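Clavulanic acid biosynthesis oligopeptide binding protein 2 (Streptomyces clavuligerus, PDB 2WOL) probably binds peptides as a solute-binding protein associated with the biosynthesis of the beta-lactamase inhibitor clavulanic acid. Local coordinates at residues N26-R31 against W538-Y543; G33-V38 against Q554-A559; I395-G400 against V422-V427. One frame throughout, in Å; residues are numbered along the deposited sequence.

Interaction 1: N26-R31 against W538-Y543; sequences NPSRRR and WVTNVY
Asn-541 and Ser-28 form the tight centre of this contact. The carboxamide of Asn-541 grips both backbone polar atoms of Ser-28. Its OD1 accepts from Ser-28 N at 2.9 Å, and its ND2 donates to Ser-28 O at 2.8 Å. Ser-28 O lies close to the amide plane of Asn-541, so the two bonds also fix the rotation of that group. With chi1 at -48°, CG of Asn-541 stands anti to its own carbonyl carbon, which sets it alongside the Ser-28 backbone. Next to this grip the chains meet again, with Asn-541 N donating to Asn-26 O at 2.9 Å. The amide of Asn-26 answers in the other direction. Its ND2 donates to Val-539 O at 3.1 Å, approaching from above the carbonyl plane rather than within it. Thr-540 fills the middle with carbon. Its CG2 lies 3.7 Å from Ser-28 CB and also packs beside Asn-26 ND2.

The other side is looser and wetter. Pro-27 is exposed and touches mainly through its backbone CA, near Asn-541 OD1. A water lies 2.8 Å from Thr-540 OG1 and 2.8 Å from Arg-30 O, bridging the two segments. Ser-28 OG is only a long, weak partner of this water. Its firm bond is local, accepted from Arg-30 N at 3.1 Å. The guanidinium of Arg-30 turns to the chain end, with a salt bridge to Glu-560 and a hydrogen bond to Leu-558 O.

Two small motifs shape the join. Ser-28 makes an ST turn in the loop before strand 34-39. Val-25 pairs with both Asn-541 and Val-542, a G1 beta bulge just after strand 539-540.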
loop_
_atom_site.group_PDB
_atom_site.type_symbol
_atom_site.label_atom_id
_atom_site.label_comp_id
_atom_site.label_asym_id
_atom_site.label_seq_id
_atom_site.Cartn_x
_atom_site.Cartn_y
_atom_site.Cartn_z
ATOM N N ASN A 26 -22.477 11.811 -5.113
ATOM C CA ASN A 26 -23.578 11.277 -5.922
ATOM C C ASN A 26 -24.161 9.976 -5.347
ATOM O O ASN A 26 -24.178 8.947 -6.032
ATOM C CB ASN A 26 -23.112 11.093 -7.382
ATOM C CG ASN A 26 -24.261 10.934 -8.368
ATOM O OD1 ASN A 26 -25.421 11.222 -8.059
ATOM N ND2 ASN A 26 -23.935 10.484 -9.577
ATOM N N PRO A 27 -24.649 10.019 -4.088
ATOM C CA PRO A 27 -25.167 8.811 -3.435
ATOM C C PRO A 27 -26.393 8.238 -4.136
ATOM O O PRO A 27 -27.258 8.990 -4.599
ATOM C CB PRO A 27 -25.536 9.289 -2.026
ATOM C CG PRO A 27 -25.708 10.753 -2.141
ATOM C CD PRO A 27 -24.759 11.204 -3.216
ATOM N N SER A 28 -26.450 6.912 -4.218
ATOM C CA SER A 28 -27.561 6.215 -4.869
ATOM C C SER A 28 -27.568 4.742 -4.500
ATOM O O SER A 28 -26.522 4.166 -4.188
ATOM C CB SER A 28 -27.478 6.355 -6.390
ATOM O OG SER A 28 -28.608 5.777 -7.023
ATOM N N ARG A 29 -28.753 4.139 -4.550
ATOM C CA ARG A 29 -28.902 2.701 -4.360
ATOM C C ARG A 29 -29.400 2.047 -5.648
ATOM O O ARG A 29 -29.765 0.872 -5.656
ATOM C CB ARG A 29 -29.870 2.401 -3.208
ATOM C CG ARG A 29 -29.431 2.933 -1.857
ATOM C CD ARG A 29 -30.362 2.436 -0.760
ATOM N NE ARG A 29 -30.013 2.983 0.551
ATOM C CZ ARG A 29 -30.432 4.159 1.015
ATOM N NH1 ARG A 29 -31.214 4.938 0.276
ATOM N NH2 ARG A 29 -30.060 4.563 2.221
ATOM N N ARG A 30 -29.407 2.806 -6.741
ATOM C CA ARG A 30 -29.913 2.299 -8.016
ATOM C C ARG A 30 -29.010 1.203 -8.575
ATOM O O ARG A 30 -27.828 1.435 -8.848
ATOM C CB ARG A 30 -30.098 3.435 -9.031
ATOM C CG ARG A 30 -30.672 2.996 -10.377
ATOM C CD ARG A 30 -29.588 2.871 -11.438
ATOM N NE ARG A 30 -30.083 2.246 -12.664
ATOM C CZ ARG A 30 -29.342 2.023 -13.745
ATOM N NH1 ARG A 30 -28.063 2.381 -13.767
ATOM N NH2 ARG A 30 -29.880 1.446 -14.808
ATOM N N ARG A 31 -29.580 0.013 -8.737
ATOM C CA ARG A 31 -28.865 -1.119 -9.320
ATOM C C ARG A 31 -29.012 -1.121 -10.839
ATOM O O ARG A 31 -30.018 -0.641 -11.373
ATOM C CB ARG A 31 -29.392 -2.441 -8.760
ATOM C CG ARG A 31 -29.280 -2.580 -7.254
ATOM C CD ARG A 31 -30.044 -3.793 -6.750
ATOM N NE ARG A 31 -30.276 -3.709 -5.313
ATOM C CZ ARG A 31 -31.001 -4.573 -4.608
ATOM N NH1 ARG A 31 -31.575 -5.612 -5.202
ATOM N NH2 ARG A 31 -31.156 -4.389 -3.303
ATOM N N TRP A 538 -21.773 10.789 -13.816
ATOM C CA TRP A 538 -22.842 9.781 -13.797
ATOM C C TRP A 538 -22.511 8.544 -12.966
ATOM O O TRP A 538 -23.325 7.627 -12.860
ATOM C CB TRP A 538 -23.214 9.351 -15.215
ATOM C CG TRP A 538 -22.049 8.860 -16.008
ATOM C CD1 TRP A 538 -21.529 7.594 -16.020
ATOM C CD2 TRP A 538 -21.253 9.633 -16.909
ATOM N NE1 TRP A 538 -20.455 7.535 -16.881
ATOM C CE2 TRP A 538 -20.266 8.773 -17.438
ATOM C CE3 TRP A 538 -21.282 10.971 -17.326
ATOM C CZ2 TRP A 538 -19.314 9.208 -18.363
ATOM C CZ3 TRP A 538 -20.338 11.400 -18.247
ATOM C CH2 TRP A 538 -19.365 10.522 -18.752
ATOM N N VAL A 539 -21.314 8.511 -12.392
ATOM C CA VAL A 539 -20.945 7.433 -11.481
ATOM C C VAL A 539 -21.453 7.786 -10.090
ATOM O O VAL A 539 -21.245 8.900 -9.603
ATOM C CB VAL A 539 -19.420 7.179 -11.468
ATOM C CG1 VAL A 539 -19.090 5.936 -10.655
ATOM C CG2 VAL A 539 -18.897 7.019 -12.900
ATOM N N THR A 540 -22.141 6.839 -9.463
ATOM C CA THR A 540 -22.733 7.068 -8.154
ATOM C C THR A 540 -21.854 6.499 -7.040
ATOM O O THR A 540 -21.117 5.534 -7.256
ATOM C CB THR A 540 -24.148 6.461 -8.056
ATOM O OG1 THR A 540 -24.078 5.046 -8.248
ATOM C CG2 THR A 540 -25.069 7.064 -9.114
ATOM N N ASN A 541 -21.933 7.105 -5.856
ATOM C CA ASN A 541 -21.211 6.648 -4.668
ATOM C C ASN A 541 -19.698 6.629 -4.839
ATOM O O ASN A 541 -19.031 5.652 -4.477
ATOM C CB ASN A 541 -21.708 5.276 -4.207
ATOM C CG ASN A 541 -23.215 5.202 -4.135
ATOM O OD1 ASN A 541 -23.844 5.868 -3.316
ATOM N ND2 ASN A 541 -23.808 4.401 -5.009
ATOM N N VAL A 542 -19.162 7.720 -5.377
ATOM C CA VAL A 542 -17.720 7.856 -5.552
ATOM C C VAL A 542 -17.086 8.475 -4.312
ATOM O O VAL A 542 -17.492 9.552 -3.869
ATOM C CB VAL A 542 -17.368 8.709 -6.788
ATOM C CG1 VAL A 542 -15.853 8.798 -6.958
ATOM C CG2 VAL A 542 -17.994 8.128 -8.040
ATOM N N TYR A 543 -16.087 7.798 -3.759
ATOM C CA TYR A 543 -15.323 8.359 -2.646
ATOM C C TYR A 543 -13.940 7.732 -2.612
ATOM O O TYR A 543 -13.768 6.567 -2.987
ATOM C CB TYR A 543 -16.043 8.157 -1.299
ATOM C CG TYR A 543 -16.011 6.738 -0.766
ATOM C CD1 TYR A 543 -15.057 6.349 0.176
ATOM C CD2 TYR A 543 -16.935 5.788 -1.202
ATOM C CE1 TYR A 543 -15.019 5.045 0.672
ATOM C CE2 TYR A 543 -16.905 4.478 -0.717
ATOM C CZ TYR A 543 -15.945 4.119 0.222
ATOM O OH TYR A 543 -15.904 2.829 0.710
HETATM O O HOH W 1 -26.509 3.863 -9.056
#

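Interaction 2: G33-V38 against Q554-A559; sequences GTLRLV and QAMGLA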
loop_
_atom_site.group_PDB
_atom_site.type_symbol
_atom_site.label_atom_id
_atom_site.label_comp_id
_atom_site.label_asym_id
_atom_site.label_seq_id
_atom_site.Cartn_x
_atom_site.Cartn_y
_atom_site.Cartn_z
ATOM N N GLY A 33 -26.778 -1.527 -14.982
ATOM C CA GLY A 33 -25.791 -0.905 -15.850
ATOM C C GLY A 33 -24.444 -1.599 -15.817
ATOM O O GLY A 33 -24.217 -2.521 -15.026
ATOM N N THR A 34 -23.557 -1.147 -16.696
ATOM C CA THR A 34 -22.211 -1.685 -16.792
ATOM C C THR A 34 -21.224 -0.604 -16.371
ATOM O O THR A 34 -21.212 0.486 -16.946
ATOM C CB THR A 34 -21.916 -2.158 -18.226
ATOM O OG1 THR A 34 -22.813 -3.224 -18.560
ATOM C CG2 THR A 34 -20.482 -2.654 -18.358
ATOM N N LEU A 35 -20.412 -0.907 -15.362
ATOM C CA LEU A 35 -19.373 0.014 -14.919
ATOM C C LEU A 35 -18.150 -0.187 -15.802
ATOM O O LEU A 35 -17.561 -1.269 -15.822
ATOM C CB LEU A 35 -19.026 -0.205 -13.442
ATOM C CG LEU A 35 -17.987 0.731 -12.809
ATOM C CD1 LEU A 35 -18.461 2.194 -12.747
ATOM C CD2 LEU A 35 -17.615 0.232 -11.426
ATOM N N ARG A 36 -17.790 0.859 -16.540
ATOM C CA ARG A 36 -16.688 0.795 -17.488
ATOM C C ARG A 36 -15.416 1.341 -16.860
ATOM O O ARG A 36 -15.280 2.548 -16.636
ATOM C CB ARG A 36 -17.041 1.557 -18.768
ATOM C CG ARG A 36 -18.188 0.935 -19.560
ATOM C CD ARG A 36 -18.678 1.853 -20.677
ATOM N NE ARG A 36 -17.597 2.268 -21.572
ATOM C CZ ARG A 36 -17.160 1.573 -22.624
ATOM N NH1 ARG A 36 -17.708 0.405 -22.945
ATOM N NH2 ARG A 36 -16.167 2.052 -23.361
ATOM N N LEU A 37 -14.499 0.428 -16.552
ATOM C CA LEU A 37 -13.234 0.772 -15.913
ATOM C C LEU A 37 -12.101 0.711 -16.922
ATOM O O LEU A 37 -12.212 0.056 -17.960
ATOM C CB LEU A 37 -12.945 -0.176 -14.742
ATOM C CG LEU A 37 -13.981 -0.233 -13.612
ATOM C CD1 LEU A 37 -13.567 -1.240 -12.564
ATOM C CD2 LEU A 37 -14.181 1.142 -12.985
ATOM N N VAL A 38 -11.008 1.400 -16.613
ATOM C CA VAL A 38 -9.846 1.385 -17.491
ATOM C C VAL A 38 -8.551 1.328 -16.669
ATOM O O VAL A 38 -8.496 1.806 -15.535
ATOM C CB VAL A 38 -9.882 2.582 -18.490
ATOM C CG1 VAL A 38 -9.765 3.925 -17.768
ATOM C CG2 VAL A 38 -8.828 2.423 -19.584
ATOM N N GLN A 554 -15.897 -0.861 -5.615
ATOM C CA GLN A 554 -17.006 -1.760 -5.294
ATOM C C GLN A 554 -18.281 -1.025 -4.863
ATOM O O GLN A 554 -19.376 -1.565 -4.982
ATOM C CB GLN A 554 -16.586 -2.801 -4.249
ATOM C CG GLN A 554 -16.367 -2.269 -2.839
ATOM C CD GLN A 554 -17.652 -2.171 -2.042
ATOM O OE1 GLN A 554 -18.618 -2.889 -2.315
ATOM N NE2 GLN A 554 -17.670 -1.292 -1.044
ATOM N N ALA A 555 -18.124 0.196 -4.361
ATOM C CA ALA A 555 -19.259 0.983 -3.876
ATOM C C ALA A 555 -20.020 1.694 -4.996
ATOM O O ALA A 555 -21.142 2.161 -4.792
ATOM C CB ALA A 555 -18.789 1.992 -2.849
ATOM N N MET A 556 -19.409 1.771 -6.175
ATOM C CA MET A 556 -19.921 2.596 -7.264
ATOM C C MET A 556 -21.122 1.989 -7.964
ATOM O O MET A 556 -21.253 0.772 -8.058
ATOM C CB MET A 556 -18.828 2.848 -8.294
ATOM C CG MET A 556 -17.702 3.710 -7.795
ATOM S SD MET A 556 -16.365 3.742 -8.988
ATOM C CE MET A 556 -15.272 4.906 -8.179
ATOM N N GLY A 557 -21.986 2.863 -8.470
ATOM C CA GLY A 557 -23.053 2.463 -9.380
ATOM C C GLY A 557 -23.113 3.406 -10.566
ATOM O O GLY A 557 -22.222 4.236 -10.762
ATOM N N LEU A 558 -24.176 3.273 -11.351
ATOM C CA LEU A 558 -24.409 4.128 -12.511
ATOM C C LEU A 558 -25.736 4.852 -12.343
ATOM O O LEU A 558 -26.713 4.267 -11.864
ATOM C CB LEU A 558 -24.435 3.303 -13.808
ATOM C CG LEU A 558 -23.161 2.630 -14.345
ATOM C CD1 LEU A 558 -21.999 3.625 -14.430
ATOM C CD2 LEU A 558 -22.766 1.382 -13.545
ATOM N N ALA A 559 -25.762 6.126 -12.726
ATOM C CA ALA A 559 -26.997 6.905 -12.711
ATOM C C ALA A 559 -27.914 6.449 -13.843
ATOM O O ALA A 559 -27.443 6.033 -14.905
ATOM C CB ALA A 559 -26.690 8.387 -12.834
#
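Leu-558 lies on the peptide group between Thr-34 and Leu-35, the flat group at the heart of this contact. Its CD2 methyl sits over one face of that peptide, 3.8 Å from both Thr-34 C and Leu-35 N. CG follows on the same side, 3.9 Å from Thr-34 O. The opposite face is not touched by 554-559. At one edge of the strand, Leu-35 makes backbone hydrogen bonds with Arg-248 and Glu-250. On the side of strand 271-272, Arg-36 is hydrogen-bonded through its backbone to Asp-270. The CD2 methyl of Leu-558 also comes within 4.1 Å of Gly-33 C, where there is no side chain.

Leu-35 and Leu-558 meet at a slant. Leu-35 CB is 4.1 Å from Leu-558 CD2, and the CD1 methyls of the two residues stand 4.2 Å apart. In Leu-35 CG is anti to the backbone N (chi1 -178°), which sets it nearer to Met-556 than CB is.

Strand 34-39 belongs to a mixed five-stranded sheet, between strands 248-253 and 271-272. Strand 557-558 is not part of that sheet. It pairs antiparallel with 539-540, and this small two-strand unit near the C terminus packs against the larger sheet. The contact is therefore one of apolar packing between sheets rather than of strand pairing.

Further along, Met-556 points its CB at the other branch of Leu-35, with Leu-35 CD2 4.3 Å away. The Met-556 side chain also touches Ile-271 on the neighbouring strand.

Interaction 3: I395-G400 against V422-V427; sequences IGTQRG and VKELDV
Arg-399 and Glu-424 are brought together by a bent chain meeting a straight one. In Glu-424, CG stands anti to the carbonyl carbon (chi1 -74°), and the chain runs extended beyond it. Arg-399 is bent at chi3 (-80°), and the folded chain has both CG and NH1 close to Glu-424 OE1. The salt bridge joins Arg-399 NH1 to Glu-424 OE1 at 3.0 Å. The two side chains cross, and the guanidinium and carboxylate planes are 85° apart, so a single N-O pair makes the bridge instead of two groups lying flat together. Glu-424 CB lies over one face of the guanidinium, and OE1 is also only 3.2 Å from Arg-399 CG. The other carboxylate oxygen, OE2, has its own salt bridge to Arg-403.

Beside this salt bridge the backbones run as parallel strands. Lys-423 N donates to Ile-395 O at 2.9 Å. Thr-397 N then donates to Lys-423 O at 3.0 Å, and Leu-425 N to Thr-397 O at 2.8 Å. This alternation makes the parallel pair of a beta-alpha-beta unit, in which helix 401-414 connects strand 391-398 to strand 418-425.

Ile-395, Thr-397 and Val-422 line the sheet face on which that helix packs. Thr-397 CG2 presses against Val-422 CG1 at 3.5 Å, a close methyl contact. Ile-395 and Val-422 lie side by side, their CG2 methyls touching. Strand 448-453 flanks the first strand, with Gly-396 hydrogen-bonded through its backbone to Leu-448 and Val-450.

Next to Gln-398 and Leu-425 a water joins the chains. It accepts from Arg-399 N at 2.8 Å and donates to Leu-425 O at 2.6 Å. The Gln-398 side chain crosses Val-427 at about a right angle, its NE2 coming near Val-427 O and CG1.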
loop_
_atom_site.group_PDB
_atom_site.type_symbol
_atom_site.label_atom_id
_atom_site.label_comp_id
_atom_site.label_asym_id
_atom_site.label_seq_id
_atom_site.Cartn_x
_atom_site.Cartn_y
_atom_site.Cartn_z
ATOM N N ILE A 395 24.314 8.185 -5.467
ATOM C CA ILE A 395 22.891 8.027 -5.186
ATOM C C ILE A 395 22.252 7.080 -6.204
ATOM O O ILE A 395 22.424 7.247 -7.415
ATOM C CB ILE A 395 22.144 9.401 -5.116
ATOM C CG1 ILE A 395 20.671 9.198 -4.726
ATOM C CG2 ILE A 395 22.313 10.215 -6.420
ATOM C CD1 ILE A 395 19.983 10.463 -4.222
ATOM N N GLY A 396 21.537 6.077 -5.700
ATOM C CA GLY A 396 20.824 5.124 -6.548
ATOM C C GLY A 396 19.401 5.573 -6.814
ATOM O O GLY A 396 18.730 6.099 -5.922
ATOM N N THR A 397 18.934 5.362 -8.043
ATOM C CA THR A 397 17.602 5.811 -8.443
ATOM C C THR A 397 17.072 5.037 -9.655
ATOM O O THR A 397 17.769 4.183 -10.204
ATOM C CB THR A 397 17.593 7.336 -8.729
ATOM O OG1 THR A 397 16.245 7.795 -8.854
ATOM C CG2 THR A 397 18.364 7.670 -10.001
ATOM N N GLN A 398 15.827 5.331 -10.032
ATOM C CA GLN A 398 15.208 4.854 -11.274
ATOM C C GLN A 398 15.258 5.971 -12.302
ATOM O O GLN A 398 15.366 7.144 -11.941
ATOM C CB GLN A 398 13.721 4.554 -11.058
ATOM C CG GLN A 398 13.357 3.394 -10.163
ATOM C CD GLN A 398 11.845 3.214 -10.048
ATOM O OE1 GLN A 398 11.072 4.140 -10.318
ATOM N NE2 GLN A 398 11.418 2.022 -9.654
ATOM N N ARG A 399 15.133 5.613 -13.581
ATOM C CA ARG A 399 14.815 6.585 -14.629
ATOM C C ARG A 399 13.435 7.193 -14.381
ATOM O O ARG A 399 12.547 6.528 -13.843
ATOM C CB ARG A 399 14.844 5.919 -16.009
ATOM C CG ARG A 399 16.208 5.939 -16.680
ATOM C CD ARG A 399 16.324 4.903 -17.796
ATOM N NE ARG A 399 16.586 3.553 -17.289
ATOM C CZ ARG A 399 17.798 3.028 -17.111
ATOM N NH1 ARG A 399 18.888 3.732 -17.388
ATOM N NH2 ARG A 399 17.919 1.789 -16.648
ATOM N N GLY A 400 13.263 8.457 -14.762
ATOM C CA GLY A 400 11.973 9.134 -14.636
ATOM C C GLY A 400 11.905 10.117 -13.483
ATOM O O GLY A 400 12.839 10.889 -13.257
ATOM N N VAL A 422 25.129 9.841 -10.033
ATOM C CA VAL A 422 23.855 9.142 -10.039
ATOM C C VAL A 422 24.001 7.778 -10.713
ATOM O O VAL A 422 24.539 7.677 -11.822
ATOM C CB VAL A 422 22.771 9.980 -10.763
ATOM C CG1 VAL A 422 21.435 9.274 -10.728
ATOM C CG2 VAL A 422 22.654 11.373 -10.146
ATOM N N LYS A 423 23.536 6.737 -10.029
ATOM C CA LYS A 423 23.495 5.392 -10.596
ATOM C C LYS A 423 22.044 4.985 -10.814
ATOM O O LYS A 423 21.285 4.822 -9.856
ATOM C CB LYS A 423 24.217 4.386 -9.687
ATOM C CG LYS A 423 24.090 2.914 -10.107
ATOM C CD LYS A 423 24.782 2.627 -11.433
ATOM C CE LYS A 423 24.515 1.203 -11.893
ATOM N NZ LYS A 423 25.238 0.893 -13.161
ATOM N N GLU A 424 21.661 4.842 -12.078
ATOM C CA GLU A 424 20.311 4.407 -12.414
ATOM C C GLU A 424 20.217 2.891 -12.437
ATOM O O GLU A 424 21.112 2.209 -12.945
ATOM C CB GLU A 424 19.863 4.987 -13.754
ATOM C CG GLU A 424 19.534 6.468 -13.687
ATOM C CD GLU A 424 19.071 7.036 -15.015
ATOM O OE1 GLU A 424 19.314 6.405 -16.069
ATOM O OE2 GLU A 424 18.460 8.122 -15.003
ATOM N N LEU A 425 19.130 2.375 -11.871
ATOM C CA LEU A 425 18.872 0.943 -11.843
ATOM C C LEU A 425 17.596 0.640 -12.621
ATOM O O LEU A 425 16.719 1.499 -12.740
ATOM C CB LEU A 425 18.754 0.443 -10.398
ATOM C CG LEU A 425 19.944 0.686 -9.458
ATOM C CD1 LEU A 425 19.571 0.354 -8.016
ATOM C CD2 LEU A 425 21.176 -0.104 -9.903
ATOM N N ASP A 426 17.500 -0.581 -13.145
ATOM C CA ASP A 426 16.330 -1.029 -13.905
ATOM C C ASP A 426 15.029 -0.768 -13.145
ATOM O O ASP A 426 14.914 -1.095 -11.960
ATOM C CB ASP A 426 16.454 -2.519 -14.231
ATOM C CG ASP A 426 15.607 -2.937 -15.425
ATOM O OD1 ASP A 426 14.475 -2.428 -15.590
ATOM O OD2 ASP A 426 16.080 -3.793 -16.203
ATOM N N VAL A 427 14.059 -0.179 -13.843
ATOM C CA VAL A 427 12.778 0.216 -13.254
ATOM C C VAL A 427 11.958 -0.988 -12.774
ATOM O O VAL A 427 11.487 -1.009 -11.633
ATOM C CB VAL A 427 11.939 1.079 -14.247
ATOM C CG1 VAL A 427 10.542 1.359 -13.698
ATOM C CG2 VAL A 427 12.657 2.389 -14.559
HETATM O O HOH W 2 16.118 3.207 -14.553
#

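Overall arrangement
From the N terminus, residues 26-31 come first, followed by 33-38, on an inner strand of the five-stranded sheet and its first in sequence. The chain then runs far away. Interaction 3 closes a short loop there, around helix 401-414, on the other side of the chain's centre from interaction 1. This loop lies within both of the long ones. It belongs to a different mixed sheet, with strand 448-453 beside 391-398. Near the C terminus 538-543 closes interaction 1, and 554-559 then closes interaction 2. These two long loops cross and are neighbours, because strands 539-540 and 557-558 pair. Together they tie the chain's end to its beginning. The centres of interactions 1 and 3 are about 42 Å apart.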